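Side-chain contacts in exodeoxyribonuclease 10 (Escherichia coli, PDB 4FZX), which degrades single-stranded and double-stranded DNA from the 3' end toward the 5' end, using magnesium as its cofactor: residues A82-D85 with R86-P90; D66-P69 with H70-S74. All blocks are in the same frame, centred on the assembly; numbering follows the deposited sequence.

Contact 1 of 2, residues A82-D85 with R86-P90. With nucleotides of chain A.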
# COMPACT_ATOMS: atom_id res chain seq x y z
N ALA C 82 1.37 0.82 -26.87
CA ALA C 82 2.38 0.15 -27.68
C ALA C 82 2.10 -1.36 -27.81
O ALA C 82 2.54 -1.99 -28.75
CB ALA C 82 3.76 0.39 -27.09
N SER C 83 1.44 -1.91 -26.81
CA SER C 83 0.82 -3.24 -26.88
C SER C 83 0.22 -3.53 -28.25
O SER C 83 0.39 -4.62 -28.82
CB SER C 83 -0.30 -3.29 -25.83
OG SER C 83 -0.58 -4.61 -25.44
N PHE C 84 -0.56 -2.58 -28.75
CA PHE C 84 -1.23 -2.74 -30.03
C PHE C 84 -0.25 -2.78 -31.22
O PHE C 84 -0.21 -3.77 -31.94
CB PHE C 84 -2.31 -1.66 -30.22
CG PHE C 84 -3.02 -1.75 -31.54
CD1 PHE C 84 -4.04 -2.67 -31.74
CD2 PHE C 84 -2.65 -0.92 -32.60
CE1 PHE C 84 -4.69 -2.76 -32.97
CE2 PHE C 84 -3.29 -1.00 -33.82
CZ PHE C 84 -4.32 -1.91 -34.01
N ASP C 85 0.57 -1.75 -31.38
CA ASP C 85 1.50 -1.71 -32.54
C ASP C 85 2.51 -2.87 -32.53
O ASP C 85 2.79 -3.46 -33.57
CB ASP C 85 2.22 -0.37 -32.64
CG ASP C 85 1.26 0.80 -32.58
OD1 ASP C 85 0.68 1.05 -31.48
OD2 ASP C 85 1.04 1.44 -33.63
N ARG C 86 3.01 -3.21 -31.34
CA ARG C 86 3.94 -4.32 -31.20
C ARG C 86 3.31 -5.62 -31.72
O ARG C 86 3.93 -6.33 -32.49
CB ARG C 86 4.37 -4.47 -29.73
CG ARG C 86 5.48 -5.48 -29.53
CD ARG C 86 5.56 -5.97 -28.10
NE ARG C 86 6.21 -7.27 -28.04
CZ ARG C 86 5.60 -8.42 -27.77
NH1 ARG C 86 4.31 -8.44 -27.43
NH2 ARG C 86 6.29 -9.56 -27.79
N ARG C 87 2.05 -5.84 -31.39
CA ARG C 87 1.33 -7.02 -31.87
C ARG C 87 1.10 -7.04 -33.38
O ARG C 87 1.22 -8.09 -34.02
CB ARG C 87 -0.00 -7.17 -31.14
CG ARG C 87 -0.87 -8.31 -31.65
CD ARG C 87 -1.98 -8.66 -30.66
NE ARG C 87 -2.82 -7.52 -30.29
CZ ARG C 87 -3.82 -7.04 -31.04
NH1 ARG C 87 -4.09 -7.58 -32.23
NH2 ARG C 87 -4.56 -6.03 -30.60
N VAL C 88 0.70 -5.91 -33.95
CA VAL C 88 0.23 -5.92 -35.34
C VAL C 88 1.38 -5.73 -36.33
O VAL C 88 1.25 -6.05 -37.51
CB VAL C 88 -0.91 -4.89 -35.59
CG1 VAL C 88 -2.08 -5.16 -34.65
CG2 VAL C 88 -0.40 -3.47 -35.42
N LEU C 89 2.50 -5.23 -35.85
CA LEU C 89 3.69 -5.03 -36.67
C LEU C 89 4.57 -6.28 -36.62
O LEU C 89 4.54 -7.02 -35.62
CB LEU C 89 4.47 -3.83 -36.15
CG LEU C 89 4.37 -2.44 -36.79
CD1 LEU C 89 3.24 -2.28 -37.77
CD2 LEU C 89 4.37 -1.33 -35.74
N PRO C 90 5.42 -6.48 -37.65
CA PRO C 90 6.54 -7.43 -37.54
C PRO C 90 7.47 -7.06 -36.39
O PRO C 90 7.50 -5.89 -35.97
CB PRO C 90 7.29 -7.26 -38.88
CG PRO C 90 6.36 -6.46 -39.77
CD PRO C 90 5.52 -5.63 -38.85
P DA A 16 -6.88 5.19 -28.05
OP1 DA A 16 -5.94 6.30 -28.30
OP2 DA A 16 -8.34 5.29 -28.33
O5' DA A 16 -6.31 3.89 -28.81
C5' DA A 16 -4.94 3.57 -28.77
C4' DA A 16 -4.65 2.37 -29.68
O4' DA A 16 -5.08 1.16 -28.99
C3' DA A 16 -5.41 2.38 -31.01
O3' DA A 16 -4.62 3.03 -32.04
C2' DA A 16 -5.61 0.89 -31.29
C1' DA A 16 -5.74 0.30 -29.89
N9 DA A 16 -7.13 0.19 -29.49
C8 DA A 16 -8.08 1.15 -29.53
N7 DA A 16 -9.27 0.72 -29.20
C5 DA A 16 -9.07 -0.61 -28.92
C6 DA A 16 -9.95 -1.62 -28.54
N6 DA A 16 -11.26 -1.42 -28.33
N1 DA A 16 -9.44 -2.85 -28.39
C2 DA A 16 -8.13 -3.04 -28.61
N3 DA A 16 -7.20 -2.17 -29.00
C4 DA A 16 -7.76 -0.96 -29.12
O HOH W 1 2.15 -6.86 -27.81

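Contact 2 of 2, residues D66-P69 with H70-S74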
# COMPACT_ATOMS: atom_id res chain seq x y z
N ASP C 66 7.98 -5.24 -46.95
CA ASP C 66 8.80 -4.49 -47.90
C ASP C 66 9.21 -3.15 -47.30
O ASP C 66 10.18 -2.54 -47.72
CB ASP C 66 8.00 -4.23 -49.19
CG ASP C 66 7.68 -5.52 -49.96
OD1 ASP C 66 8.46 -6.49 -49.87
OD2 ASP C 66 6.65 -5.52 -50.70
N VAL C 67 8.44 -2.69 -46.32
CA VAL C 67 8.46 -1.28 -45.92
C VAL C 67 9.03 -1.17 -44.51
O VAL C 67 9.79 -0.25 -44.19
CB VAL C 67 7.01 -0.66 -46.04
CG1 VAL C 67 6.62 0.10 -44.82
CG2 VAL C 67 6.88 0.18 -47.32
N ILE C 68 8.81 -2.21 -43.71
CA ILE C 68 9.22 -2.19 -42.31
C ILE C 68 10.72 -1.96 -42.06
O ILE C 68 11.08 -1.24 -41.12
CB ILE C 68 8.67 -3.40 -41.50
CG1 ILE C 68 8.63 -3.07 -40.01
CG2 ILE C 68 9.47 -4.66 -41.75
CD1 ILE C 68 7.76 -1.85 -39.67
N PRO C 69 11.60 -2.45 -42.97
CA PRO C 69 13.03 -2.26 -42.68
C PRO C 69 13.47 -0.80 -42.63
O PRO C 69 14.42 -0.48 -41.93
CB PRO C 69 13.73 -3.00 -43.82
CG PRO C 69 12.68 -4.00 -44.31
CD PRO C 69 11.38 -3.26 -44.18
N HIS C 70 12.71 0.10 -43.25
CA HIS C 70 13.03 1.54 -43.22
C HIS C 70 12.87 2.16 -41.85
O HIS C 70 13.42 3.22 -41.57
CB HIS C 70 12.16 2.30 -44.22
CG HIS C 70 12.34 1.85 -45.63
ND1 HIS C 70 11.29 1.49 -46.44
CD2 HIS C 70 13.46 1.68 -46.38
CE1 HIS C 70 11.75 1.11 -47.62
NE2 HIS C 70 13.06 1.21 -47.60
N TYR C 71 12.15 1.45 -40.98
CA TYR C 71 11.89 1.90 -39.63
C TYR C 71 12.86 1.31 -38.60
O TYR C 71 12.88 1.75 -37.43
CB TYR C 71 10.43 1.60 -39.25
CG TYR C 71 9.45 2.37 -40.12
CD1 TYR C 71 8.99 3.63 -39.74
CD2 TYR C 71 9.10 1.90 -41.39
CE1 TYR C 71 8.16 4.39 -40.59
CE2 TYR C 71 8.29 2.65 -42.25
CZ TYR C 71 7.81 3.89 -41.83
OH TYR C 71 7.00 4.62 -42.67
N TYR C 72 13.69 0.35 -39.04
CA TYR C 72 14.81 -0.13 -38.20
C TYR C 72 15.78 1.00 -37.87
O TYR C 72 15.80 2.04 -38.55
CB TYR C 72 15.59 -1.27 -38.88
CG TYR C 72 14.77 -2.51 -39.16
CD1 TYR C 72 13.62 -2.78 -38.44
CD2 TYR C 72 15.18 -3.44 -40.11
CE1 TYR C 72 12.83 -3.89 -38.73
CE2 TYR C 72 14.41 -4.57 -40.39
CZ TYR C 72 13.24 -4.79 -39.69
OH TYR C 72 12.49 -5.91 -39.93
N GLY C 73 16.54 0.82 -36.80
CA GLY C 73 17.67 1.72 -36.51
C GLY C 73 17.53 2.54 -35.24
O GLY C 73 18.20 3.56 -35.09
N SER C 74 16.62 2.12 -34.34
CA SER C 74 16.40 2.82 -33.08
C SER C 74 16.50 1.85 -31.90
O SER C 74 16.06 0.69 -32.00
CB SER C 74 15.03 3.50 -33.09
OG SER C 74 14.85 4.41 -32.00

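Contact 1 of 2, residues A82-D85 with R86-P90
Phe-84 and Val-88 meet one turn apart on the short helix 82-88, in a local contact along the helical connection of the beta-alpha-beta unit formed with strands 76-79 and 95-98. The methyl CG1 of Val-88 lies over one face of the Phe-84 ring, off-centre toward the rim. Its 4.1 Å separation from the centroid of that ring, close to the ring normal, defines a CH-pi contact. On the opposite face the sugar of DA16 of chain A sits above the ring centre, with its C2' 3.7 Å from Phe-84 CG. The ring is thus sandwiched between a protein methyl and a deoxyribose. With chi1 at 178°, CG stands opposite the backbone N, the rotamer that places the ring between these partners. Arg-87 NH2 comes within 3.6 Å of Phe-84 CD1, but its guanidinium plane is almost perpendicular to the ring and approaches obliquely; its NH1 is hydrogen-bonded to the carbonyl of Leu-12.

The backbone supplies the frame. Arg-86 N gives its hydrogen to Ala-82 O at 2.9 Å, in a nearly straight bond. Val-88 N and Leu-89 N continue the pattern to Phe-84 O and Asp-85 O. The carbonyl of Ser-83 has two donors: Arg-87 N, rather long at 3.3 Å, and a water that also accepts from Arg-86 NH1 at 2.7 Å. On the buried side, Asp-85 CB packs 3.9 Å from Leu-89 CD2, while its side chain lies in the neighbourhood of a bound sodium ion.

Chemically, the closest approach of Phe-84 to DA16 of chain A is apolar packing on the deoxyribose, a part common to every nucleotide, consistent with a contact independent of base sequence. Asp-85 is probably one of the acidic residues of the DEDDh set, as its closeness to the sodium suggests.

Contact 2 of 2, residues D66-P69 with H70-S74
Val-67 and Ile-68 touch the ring of Tyr-71 at the apolar centre of this local contact, in the stretch that leads from helix 64-67 to strand 76-79. Val-67 and Tyr-71 lie side by side and point the same way, with Val-67 CG1 4.0 Å from Tyr-71 CE2. Ile-68 adds a looser touch, its CD1 standing 4.3 Å from Tyr-71 CD2. The carbonyl oxygens of Val-67 and Ile-68 meet this ring at its edge, that of Ile-68 in the ring plane.

Farther out, the Tyr-72 ring folds back over Pro-69. Pro-69 CA sits 3.7 Å from the Tyr-72 centroid and only 20° off the normal, which meets the geometry of a CH-pi contact. Pro-69 CB extends the packing to Tyr-72 CE2 at 3.8 Å. The fold-back follows from a chi1 of -61°, with CG of Tyr-72 beside its own backbone N and opposite the carbonyl carbon. At the far end of the ring, Tyr-72 OH reaches Ile-68 CG2 at 3.7 Å, the two side chains crossing at about a right angle.

The polar edge is mainly backbone. His-70 N, Tyr-71 N and Tyr-72 N bond in succession to the carbonyls of Val-67, Ile-68 and Pro-69. The middle bond is the shortest at 2.9 Å, and in all three the donor stands above the carbonyl plane. The phenol of Tyr-71 is hydrogen-bonded to His-35 ND1, while the main-chain O of Tyr-71 accepts from Arg-3 NH1 and Tyr-77 OH.

Three consecutive bonds from residue i+3 back to residue i are the signature of overlapping 3-10-type turns, which here carry the chain from helix 64-67 into the approach to strand 76-79 of the RNase H-like exonuclease fold.

The two contacts follow in series along the chain, contact 2 closing before contact 1 opens, with strand 76-79 between them. Their centres are 14 Å apart, yet they touch directly: Pro-90 CG packs against Ile-68 CG1 at 4.1 Å. Their second shells also overlap at strands 2-9 and 16-25, since Leu-89 and Tyr-71 both reach Ile-5 and Ile-19. Their distances from the active site differ sharply. In contact 1 the Asp-85 side chain is about 4 Å from a sodium ion of the site formed by Asp-6, Glu-8 and Asp-139, whereas the Tyr-71 side chain in contact 2 is about 13 Å from sodium. Contact 2's nearest atom is about 14 Å from the DNA.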